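Local coordinates for protein BldN (Streptomyces venezuelae, PDB 6DXO) that is the N-terminal, presumably cytoplasmic, anti-sigma segment of a membrane protein, binding an ECF sigma factor and holding it inactive, at the interface of chains B and A. Numbering follows the deposited sequence. Chains: chain A, BldN; chain B, RNA polymerase ECF-subfamily sigma factor.

Contact 1: the interface of chains B and A. Residues chain B 10, 12; chain A 71, 74-75, 78.
The carboxylate of A:Glu75 is the flat side-chain group here, and the methyl of B:Ala12 stands beside it rather than over a face. B:Ala12 CB lies 4.0 Å from the carboxylate oxygen OE2 and nearer still, at 3.5 Å, to the methylene CG of A:Glu75. This is an anti-sigma helix, 60-78, packed against an ECF-family sigma factor where helix 12-31 begins. The acid is carried alongside the methyl by an extended chain (chi2 178°), which sets its negative group near the N-terminal end of helix 12-31; the helix dipole there could mildly favour that charge. B:Ala12 CB also meets A:Val71, 3.8 Å from its CG1 branch and 3.7 Å from its backbone O, and touches A:Met74 CB from the neighbouring turn, so the methyl rests between three residues of one helix. The poorly ordered side chain of A:Met74 bends at chi2 and chi3 and curls back until its terminal methyl CE faces the backbone of B:Gly10, modelled 3.3 Å from CA. B:Gly10, at a positive phi (69°), has no side chain, which probably helps the methyl come up to its main chain. Farther along the helix, the poorly ordered A:Leu78 brings its branches to the same glycine, with CD2 3.7 Å from B:Gly10 O.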
loop_
_atom_site.group_PDB
_atom_site.type_symbol
_atom_site.label_atom_id
_atom_site.label_comp_id
_atom_site.label_asym_id
_atom_site.label_seq_id
_atom_site.Cartn_x
_atom_site.Cartn_y
_atom_site.Cartn_z
ATOM N N GLY B 10 6.278 -11.093 -14.534
ATOM C CA GLY B 10 4.956 -11.603 -14.225
ATOM C C GLY B 10 4.882 -12.494 -12.996
ATOM O O GLY B 10 3.865 -13.143 -12.772
ATOM N N ALA B 12 3.738 -12.590 -9.876
ATOM C CA ALA B 12 2.733 -11.736 -9.265
ATOM C C ALA B 12 3.106 -11.367 -7.838
ATOM O O ALA B 12 2.863 -10.245 -7.412
ATOM C CB ALA B 12 1.365 -12.408 -9.302
ATOM N N VAL A 71 -2.073 -8.435 -6.672
ATOM C CA VAL A 71 -1.549 -9.741 -7.053
ATOM C C VAL A 71 -2.479 -10.388 -8.077
ATOM O O VAL A 71 -2.019 -10.972 -9.057
ATOM C CB VAL A 71 -1.325 -10.660 -5.811
ATOM C CG1 VAL A 71 -0.907 -12.066 -6.240
ATOM C CG2 VAL A 71 -0.252 -10.063 -4.911
ATOM N N MET A 74 -2.174 -8.747 -11.482
ATOM C CA MET A 74 -0.970 -9.263 -12.126
ATOM C C MET A 74 -1.196 -10.637 -12.737
ATOM O O MET A 74 -0.814 -10.890 -13.887
ATOM C CB MET A 74 0.199 -9.333 -11.138
ATOM C CG MET A 74 1.278 -8.281 -11.359
ATOM S SD MET A 74 1.992 -8.363 -13.012
ATOM C CE MET A 74 2.207 -10.128 -13.211
ATOM N N GLU A 75 -1.799 -11.531 -11.957
ATOM C CA GLU A 75 -2.118 -12.866 -12.446
ATOM C C GLU A 75 -3.096 -12.796 -13.623
ATOM O O GLU A 75 -3.040 -13.623 -14.528
ATOM C CB GLU A 75 -2.647 -13.755 -11.306
ATOM C CG GLU A 75 -1.574 -14.117 -10.282
ATOM C CD GLU A 75 -2.081 -14.964 -9.117
ATOM O OE1 GLU A 75 -3.282 -15.310 -9.087
ATOM O OE2 GLU A 75 -1.264 -15.288 -8.226
ATOM N N LEU A 78 -1.102 -11.948 -16.688
ATOM C CA LEU A 78 -0.184 -13.008 -17.100
ATOM C C LEU A 78 -0.889 -14.320 -17.443
ATOM O O LEU A 78 -0.300 -15.205 -18.070
ATOM C CB LEU A 78 0.856 -13.249 -16.000
ATOM C CG LEU A 78 1.741 -14.491 -16.104
ATOM C CD1 LEU A 78 3.174 -14.104 -16.440
ATOM C CD2 LEU A 78 1.686 -15.288 -14.810
#

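Contact 2: the interface of chains B and A. Residues chain B 16, 19-20; chain A 58, 63, 66-67, 70-71.
Charge pairing is led by A:Arg67 and B:Asp20. The guanidinium grips the carboxylate side-on through two nitrogens, NE reaching OD1 at 2.9 Å and NH2 reaching OD2 at 3.0 Å. Both acceptors lie close to the guanidinium plane and are met on their syn sides, although the two planes are turned 25° apart. B:Gly16 CA sits over the centre of one guanidinium face, 3.9 Å from A:Arg67 CZ. In the neutral hydrogen bond, the phenol OH of B:Tyr19 donates to the amide oxygen OE1 of A:Gln66 over 2.7 Å, with a C=O...donor angle of 131° and the donor slightly tilted from the carbonyl plane. A water joins A:Lys63 NZ (2.8 Å) to B:Asp20 O (2.9 Å). Apolar contacts flank the tyrosine ring: its CG is anti to the backbone N (chi1 178°), which lays the ring across helix 60-78, with CD1 3.4 Å from A:Leu70 CD1 and CD2 beside A:Arg67 CB. An alanine in place of B:Tyr19 would probably leave A:Gln66 OE1 without its donor and open a gap beside A:Leu70. Through these polar and apolar pairings the anti-sigma helix recognises helix 12-31 of the sigma factor and probably helps set its register.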
loop_
_atom_site.group_PDB
_atom_site.type_symbol
_atom_site.label_atom_id
_atom_site.label_comp_id
_atom_site.label_asym_id
_atom_site.label_seq_id
_atom_site.Cartn_x
_atom_site.Cartn_y
_atom_site.Cartn_z
ATOM N N GLY B 16 3.424 -7.960 -5.328
ATOM C CA GLY B 16 2.897 -7.870 -3.966
ATOM C C GLY B 16 3.938 -7.334 -2.998
ATOM O O GLY B 16 3.650 -6.496 -2.124
ATOM N N TYR B 19 4.357 -3.633 -3.337
ATOM C CA TYR B 19 3.324 -3.020 -2.503
ATOM C C TYR B 19 3.716 -2.993 -1.028
ATOM O O TYR B 19 3.631 -1.955 -0.371
ATOM C CB TYR B 19 1.971 -3.700 -2.708
ATOM C CG TYR B 19 0.890 -3.110 -1.820
ATOM C CD1 TYR B 19 0.184 -1.981 -2.217
ATOM C CD2 TYR B 19 0.608 -3.667 -0.581
ATOM C CE1 TYR B 19 -0.800 -1.416 -1.399
ATOM C CE2 TYR B 19 -0.374 -3.118 0.246
ATOM C CZ TYR B 19 -1.076 -2.001 -0.174
ATOM O OH TYR B 19 -2.038 -1.457 0.645
ATOM N N ASP B 20 4.161 -4.131 -0.492
ATOM C CA ASP B 20 4.666 -4.138 0.877
ATOM C C ASP B 20 5.713 -3.058 1.153
ATOM O O ASP B 20 5.663 -2.368 2.172
ATOM C CB ASP B 20 5.284 -5.497 1.215
ATOM C CG ASP B 20 4.307 -6.631 1.116
ATOM O OD1 ASP B 20 3.077 -6.414 1.193
ATOM O OD2 ASP B 20 4.796 -7.783 0.977
ATOM N N LEU A 58 -1.345 3.040 6.818
ATOM C CA LEU A 58 -2.437 2.410 6.087
ATOM C C LEU A 58 -3.031 1.340 6.974
ATOM O O LEU A 58 -2.289 0.549 7.551
ATOM C CB LEU A 58 -1.908 1.740 4.819
ATOM C CG LEU A 58 -2.134 2.359 3.444
ATOM C CD1 LEU A 58 -1.411 1.538 2.374
ATOM C CD2 LEU A 58 -3.609 2.462 3.142
ATOM N N LYS A 63 -4.711 -2.895 3.700
ATOM C CA LYS A 63 -3.548 -3.492 3.026
ATOM C C LYS A 63 -3.833 -4.905 2.513
ATOM O O LYS A 63 -3.372 -5.299 1.426
ATOM C CB LYS A 63 -2.336 -3.529 3.954
ATOM C CG LYS A 63 -1.695 -2.184 4.224
ATOM C CD LYS A 63 -0.351 -2.418 4.913
ATOM C CE LYS A 63 0.447 -1.137 5.077
ATOM N NZ LYS A 63 1.321 -0.905 3.899
ATOM N N GLN A 66 -6.005 -4.520 -0.704
ATOM C CA GLN A 66 -5.276 -3.881 -1.812
ATOM C C GLN A 66 -4.200 -4.798 -2.374
ATOM O O GLN A 66 -4.033 -4.898 -3.586
ATOM C CB GLN A 66 -4.653 -2.561 -1.381
ATOM C CG GLN A 66 -5.705 -1.531 -0.969
ATOM C CD GLN A 66 -5.151 -0.117 -0.804
ATOM O OE1 GLN A 66 -3.950 0.088 -0.584
ATOM N NE2 GLN A 66 -6.041 0.864 -0.881
ATOM N N ARG A 67 -3.437 -5.428 -1.491
ATOM C CA ARG A 67 -2.379 -6.345 -1.923
ATOM C C ARG A 67 -2.962 -7.486 -2.755
ATOM O O ARG A 67 -2.393 -7.874 -3.781
ATOM C CB ARG A 67 -1.604 -6.896 -0.712
ATOM C CG ARG A 67 -0.292 -7.642 -1.084
ATOM C CD ARG A 67 0.292 -8.389 0.117
ATOM N NE ARG A 67 1.715 -8.680 -0.034
ATOM C CZ ARG A 67 2.211 -9.743 -0.670
ATOM N NH1 ARG A 67 1.395 -10.627 -1.222
ATOM N NH2 ARG A 67 3.526 -9.901 -0.776
ATOM N N LEU A 70 -3.894 -6.354 -6.146
ATOM C CA LEU A 70 -2.758 -6.141 -7.050
ATOM C C LEU A 70 -2.165 -7.457 -7.560
ATOM O O LEU A 70 -1.795 -7.589 -8.743
ATOM C CB LEU A 70 -1.696 -5.316 -6.342
ATOM C CG LEU A 70 -2.196 -3.902 -6.079
ATOM C CD1 LEU A 70 -1.471 -3.256 -4.924
ATOM C CD2 LEU A 70 -1.997 -3.073 -7.392
ATOM N N VAL A 71 -2.073 -8.435 -6.672
ATOM C CA VAL A 71 -1.549 -9.741 -7.053
ATOM C C VAL A 71 -2.479 -10.388 -8.077
ATOM O O VAL A 71 -2.019 -10.972 -9.057
ATOM C CB VAL A 71 -1.325 -10.660 -5.811
ATOM C CG1 VAL A 71 -0.907 -12.066 -6.240
ATOM C CG2 VAL A 71 -0.252 -10.063 -4.911
HETATM O O HOH W 1 3.343 -2.803 3.927
#

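Contact 3: the interface of chains B and A. Residues chain B 19, 27, 41-42, 44, 97; chain A 58-59, 62, 66.
CG of B:Tyr27 is anti to the backbone N (chi1 175°), which turns the ring toward A:Leu58, whose first torsion lies away from a staggered value (-105°). The leucine sets CG over one face of the ring, 3.8 Å from the centroid and offset toward the rim, in a CH-pi contact, with A:Leu58 CD2 3.4 Å from B:Tyr27 CD1. B:Thr44 OG1 meets the edge of that ring in plane. The extended chain of A:Gln66 carries its amide to the backbone of B:Glu41, where NE2 donates to O at 2.8 Å from well above the carbonyl plane (53°). With OE1 taken by the B:Tyr19 hydroxyl, both ends of the amide are engaged, which should restrain its rotation. An alanine here would probably leave that hydroxyl and the B:Glu41 carbonyl without their partners. The carboxylate of B:Glu41 packs on A:Val62, CD to CG2 at 3.9 Å, and its OE2 binds a water at 2.6 Å that also meets B:Tyr27 OH and the backbone N of A:Asp59. The site lies where helix 60-78 starts, against helices 12-31 and 37-53; the polymerase core-binding motif runs through it, B:Thr44 at the contact and poorly ordered B:Asp42 at its margin, while poorly ordered B:Arg97 approaches from helix 89-98.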
loop_
_atom_site.group_PDB
_atom_site.type_symbol
_atom_site.label_atom_id
_atom_site.label_comp_id
_atom_site.label_asym_id
_atom_site.label_seq_id
_atom_site.Cartn_x
_atom_site.Cartn_y
_atom_site.Cartn_z
ATOM N N TYR B 19 4.357 -3.633 -3.337
ATOM C CA TYR B 19 3.324 -3.020 -2.503
ATOM C C TYR B 19 3.716 -2.993 -1.028
ATOM O O TYR B 19 3.631 -1.955 -0.371
ATOM C CB TYR B 19 1.971 -3.700 -2.708
ATOM C CG TYR B 19 0.890 -3.110 -1.820
ATOM C CD1 TYR B 19 0.184 -1.981 -2.217
ATOM C CD2 TYR B 19 0.608 -3.667 -0.581
ATOM C CE1 TYR B 19 -0.800 -1.416 -1.399
ATOM C CE2 TYR B 19 -0.374 -3.118 0.246
ATOM C CZ TYR B 19 -1.076 -2.001 -0.174
ATOM O OH TYR B 19 -2.038 -1.457 0.645
ATOM N N TYR B 27 1.008 6.196 0.496
ATOM C CA TYR B 27 -0.155 6.610 1.299
ATOM C C TYR B 27 0.117 7.915 2.027
ATOM O O TYR B 27 -0.727 8.825 2.037
ATOM C CB TYR B 27 -0.481 5.495 2.275
ATOM C CG TYR B 27 -1.584 5.791 3.259
ATOM C CD1 TYR B 27 -2.911 5.797 2.864
ATOM C CD2 TYR B 27 -1.283 6.018 4.590
ATOM C CE1 TYR B 27 -3.952 6.045 3.819
ATOM C CE2 TYR B 27 -2.286 6.248 5.534
ATOM C CZ TYR B 27 -3.604 6.267 5.137
ATOM O OH TYR B 27 -4.572 6.501 6.086
ATOM N N GLU B 41 -6.731 6.122 0.771
ATOM C CA GLU B 41 -6.596 4.678 0.564
ATOM C C GLU B 41 -6.892 4.318 -0.885
ATOM O O GLU B 41 -6.153 3.544 -1.503
ATOM C CB GLU B 41 -7.534 3.894 1.501
ATOM C CG GLU B 41 -7.201 4.031 2.991
ATOM C CD GLU B 41 -8.336 3.572 3.907
ATOM O OE1 GLU B 41 -9.423 3.235 3.401
ATOM O OE2 GLU B 41 -8.128 3.546 5.136
ATOM N N ASP B 42 -7.974 4.876 -1.430
ATOM C CA ASP B 42 -8.381 4.585 -2.805
ATOM C C ASP B 42 -7.342 5.026 -3.839
ATOM O O ASP B 42 -7.036 4.286 -4.780
ATOM C CB ASP B 42 -9.737 5.218 -3.132
ATOM C CG ASP B 42 -10.899 4.506 -2.454
ATOM O OD1 ASP B 42 -10.689 3.399 -1.906
ATOM O OD2 ASP B 42 -12.026 5.052 -2.483
ATOM N N THR B 44 -4.238 5.348 -3.241
ATOM C CA THR B 44 -3.022 4.557 -3.043
ATOM C C THR B 44 -3.153 3.314 -3.898
ATOM O O THR B 44 -2.233 2.942 -4.642
ATOM C CB THR B 44 -2.829 4.190 -1.541
ATOM O OG1 THR B 44 -2.626 5.391 -0.788
ATOM C CG2 THR B 44 -1.600 3.298 -1.362
ATOM N N ARG B 97 -14.341 -3.860 -1.470
ATOM C CA ARG B 97 -13.971 -2.510 -1.066
ATOM C C ARG B 97 -15.194 -1.611 -0.865
ATOM O O ARG B 97 -15.093 -0.554 -0.251
ATOM C CB ARG B 97 -13.007 -1.889 -2.084
ATOM C CG ARG B 97 -11.547 -2.239 -1.848
ATOM C CD ARG B 97 -10.776 -1.046 -1.285
ATOM N NE ARG B 97 -11.343 -0.550 -0.031
ATOM C CZ ARG B 97 -10.942 0.559 0.585
ATOM N NH1 ARG B 97 -9.969 1.292 0.064
ATOM N NH2 ARG B 97 -11.511 0.937 1.720
ATOM N N LEU A 58 -1.345 3.040 6.818
ATOM C CA LEU A 58 -2.437 2.410 6.087
ATOM C C LEU A 58 -3.031 1.340 6.974
ATOM O O LEU A 58 -2.289 0.549 7.551
ATOM C CB LEU A 58 -1.908 1.740 4.819
ATOM C CG LEU A 58 -2.134 2.359 3.444
ATOM C CD1 LEU A 58 -1.411 1.538 2.374
ATOM C CD2 LEU A 58 -3.609 2.462 3.142
ATOM N N ASP A 59 -4.358 1.327 7.082
ATOM C CA ASP A 59 -5.081 0.329 7.856
ATOM C C ASP A 59 -4.628 -1.077 7.457
ATOM O O ASP A 59 -4.640 -1.413 6.288
ATOM C CB ASP A 59 -6.571 0.504 7.558
ATOM C CG ASP A 59 -7.449 -0.424 8.355
ATOM O OD1 ASP A 59 -7.009 -1.545 8.671
ATOM O OD2 ASP A 59 -8.598 -0.033 8.653
ATOM N N VAL A 62 -7.134 -2.858 5.227
ATOM C CA VAL A 62 -7.083 -2.294 3.877
ATOM C C VAL A 62 -5.881 -2.830 3.073
ATOM O O VAL A 62 -6.015 -3.163 1.893
ATOM C CB VAL A 62 -7.054 -0.765 3.932
ATOM C CG1 VAL A 62 -6.872 -0.175 2.546
ATOM C CG2 VAL A 62 -8.346 -0.266 4.578
ATOM N N GLN A 66 -6.005 -4.520 -0.704
ATOM C CA GLN A 66 -5.276 -3.881 -1.812
ATOM C C GLN A 66 -4.200 -4.798 -2.374
ATOM O O GLN A 66 -4.033 -4.898 -3.586
ATOM C CB GLN A 66 -4.653 -2.561 -1.381
ATOM C CG GLN A 66 -5.705 -1.531 -0.969
ATOM C CD GLN A 66 -5.151 -0.117 -0.804
ATOM O OE1 GLN A 66 -3.950 0.088 -0.584
ATOM N NE2 GLN A 66 -6.041 0.864 -0.881
HETATM O O HOH W 2 -5.817 3.660 6.385
#

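Contact 4: the interface of chains B and A. Residues chain B 15, 19, 45, 48-49, 52; chain A 69-70, 73-74.
A:Leu70, with helical backbone torsions (phi/psi -74°/-40°) in the middle of helix 60-78, drives its side chain between B:Phe48 and B:Leu49 of helix 37-53 and B:Phe15 of helix 12-31. It hides 114 Å² of its surface here, more than any other residue of the patch. Its CD2 branch carries most of the new contacts, reaching B:Leu49 CD2 at 3.5 Å, B:Phe48 CB at 3.7 Å and B:Phe15 CE2 also at 3.7 Å. The CD1 branch turns toward B:Tyr19 and also packs on B:Phe48 CB. Within the sigma factor, B:Tyr19 CD1 stands over the centre of one face of the B:Phe48 ring, 3.8 Å above its plane, which probably helps hold both aromatic groups beside the leucine. B:Leu52 forms the next part of the wall: with CG anti to the backbone N (chi1 177°), it sends CD1 to within 3.4 Å of the backbone O of A:Leu70 and up to the CG methylene of A:Met74, whose side chain is poorly ordered. The same B:Leu52 methyl lies over the rim of the B:Phe15 ring, so this ring is backed from within the sigma factor. B:Ser45, part of the polymerase core-binding motif, flanks A:Gln69 without a bond. The small A:Ala73 probably permits the close approach of the helices, its CB methyl meeting B:Leu52 CD1 at 4.0 Å and B:Leu49 CD2 at 4.1 Å.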
loop_
_atom_site.group_PDB
_atom_site.type_symbol
_atom_site.label_atom_id
_atom_site.label_comp_id
_atom_site.label_asym_id
_atom_site.label_seq_id
_atom_site.Cartn_x
_atom_site.Cartn_y
_atom_site.Cartn_z
ATOM N N PHE B 15 5.273 -8.352 -7.298
ATOM C CA PHE B 15 4.568 -7.064 -7.281
ATOM C C PHE B 15 3.886 -6.873 -5.918
ATOM O O PHE B 15 3.799 -5.777 -5.396
ATOM C CB PHE B 15 3.539 -6.940 -8.404
ATOM C CG PHE B 15 3.079 -5.528 -8.620
ATOM C CD1 PHE B 15 3.775 -4.684 -9.472
ATOM C CD2 PHE B 15 1.973 -5.027 -7.939
ATOM C CE1 PHE B 15 3.359 -3.361 -9.664
ATOM C CE2 PHE B 15 1.559 -3.703 -8.117
ATOM C CZ PHE B 15 2.258 -2.878 -8.968
ATOM N N TYR B 19 4.357 -3.633 -3.337
ATOM C CA TYR B 19 3.324 -3.020 -2.503
ATOM C C TYR B 19 3.716 -2.993 -1.028
ATOM O O TYR B 19 3.631 -1.955 -0.371
ATOM C CB TYR B 19 1.971 -3.700 -2.708
ATOM C CG TYR B 19 0.890 -3.110 -1.820
ATOM C CD1 TYR B 19 0.184 -1.981 -2.217
ATOM C CD2 TYR B 19 0.608 -3.667 -0.581
ATOM C CE1 TYR B 19 -0.800 -1.416 -1.399
ATOM C CE2 TYR B 19 -0.374 -3.118 0.246
ATOM C CZ TYR B 19 -1.076 -2.001 -0.174
ATOM O OH TYR B 19 -2.038 -1.457 0.645
ATOM N N SER B 45 -4.317 2.686 -3.816
ATOM C CA SER B 45 -4.625 1.521 -4.639
ATOM C C SER B 45 -4.510 1.869 -6.113
ATOM O O SER B 45 -3.848 1.168 -6.870
ATOM C CB SER B 45 -6.038 1.023 -4.330
ATOM O OG SER B 45 -6.450 0.048 -5.266
ATOM N N PHE B 48 -0.789 2.195 -7.400
ATOM C CA PHE B 48 -0.163 0.914 -7.705
ATOM C C PHE B 48 -0.753 0.225 -8.939
ATOM O O PHE B 48 -0.018 -0.398 -9.730
ATOM C CB PHE B 48 -0.199 -0.007 -6.483
ATOM C CG PHE B 48 0.813 0.350 -5.449
ATOM C CD1 PHE B 48 0.499 1.242 -4.417
ATOM C CD2 PHE B 48 2.093 -0.179 -5.509
ATOM C CE1 PHE B 48 1.457 1.584 -3.465
ATOM C CE2 PHE B 48 3.049 0.147 -4.554
ATOM C CZ PHE B 48 2.737 1.033 -3.527
ATOM N N LEU B 49 -2.070 0.315 -9.097
ATOM C CA LEU B 49 -2.717 -0.308 -10.250
ATOM C C LEU B 49 -2.234 0.298 -11.570
ATOM O O LEU B 49 -2.075 -0.409 -12.575
ATOM C CB LEU B 49 -4.243 -0.237 -10.132
ATOM C CG LEU B 49 -4.879 -1.246 -9.170
ATOM C CD1 LEU B 49 -6.361 -0.965 -8.996
ATOM C CD2 LEU B 49 -4.663 -2.662 -9.681
ATOM N N LEU B 52 1.303 -0.899 -12.313
ATOM C CA LEU B 52 1.239 -2.298 -12.718
ATOM C C LEU B 52 0.849 -2.383 -14.175
ATOM O O LEU B 52 1.491 -3.082 -14.961
ATOM C CB LEU B 52 0.217 -3.028 -11.841
ATOM C CG LEU B 52 -0.067 -4.503 -12.128
ATOM C CD1 LEU B 52 -0.617 -5.154 -10.866
ATOM C CD2 LEU B 52 -1.058 -4.626 -13.257
ATOM N N GLN A 69 -5.808 -7.447 -4.405
ATOM C CA GLN A 69 -6.237 -6.859 -5.677
ATOM C C GLN A 69 -5.061 -6.731 -6.649
ATOM O O GLN A 69 -5.210 -6.965 -7.848
ATOM C CB GLN A 69 -6.863 -5.474 -5.466
ATOM C CG GLN A 69 -8.317 -5.476 -4.998
ATOM C CD GLN A 69 -8.879 -4.069 -4.857
ATOM O OE1 GLN A 69 -9.841 -3.697 -5.535
ATOM N NE2 GLN A 69 -8.276 -3.277 -3.976
ATOM N N LEU A 70 -3.894 -6.354 -6.146
ATOM C CA LEU A 70 -2.758 -6.141 -7.050
ATOM C C LEU A 70 -2.165 -7.457 -7.560
ATOM O O LEU A 70 -1.795 -7.589 -8.743
ATOM C CB LEU A 70 -1.696 -5.316 -6.342
ATOM C CG LEU A 70 -2.196 -3.902 -6.079
ATOM C CD1 LEU A 70 -1.471 -3.256 -4.924
ATOM C CD2 LEU A 70 -1.997 -3.073 -7.392
ATOM N N ALA A 73 -4.600 -8.723 -10.133
ATOM C CA ALA A 73 -4.473 -7.970 -11.383
ATOM C C ALA A 73 -3.271 -8.457 -12.177
ATOM O O ALA A 73 -3.335 -8.569 -13.399
ATOM C CB ALA A 73 -4.359 -6.492 -11.106
ATOM N N MET A 74 -2.174 -8.747 -11.482
ATOM C CA MET A 74 -0.970 -9.263 -12.126
ATOM C C MET A 74 -1.196 -10.637 -12.737
ATOM O O MET A 74 -0.814 -10.890 -13.887
ATOM C CB MET A 74 0.199 -9.333 -11.138
ATOM C CG MET A 74 1.278 -8.281 -11.359
ATOM S SD MET A 74 1.992 -8.363 -13.012
ATOM C CE MET A 74 2.207 -10.128 -13.211
#

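All four contacts lie along helix 60-78 of chain A or, for contacts 2 and 3, also on the segment just before it. Measured between C-alpha centres, contact 1 and contact 3 are about 19 Å apart and mark the two ends; contact 2 and contact 4, about 7 Å from each other, lie between them. B:Tyr19 joins contacts 2, 3 and 4, A:Leu58 and A:Gln66 contacts 2 and 3, A:Leu70 contacts 2 and 4, A:Val71 contacts 1 and 2, and A:Met74 contacts 1 and 4. One helix thus chiefly engages helices 12-31 and 37-53 at the core-binding motif, which would probably hinder binding to RNA polymerase.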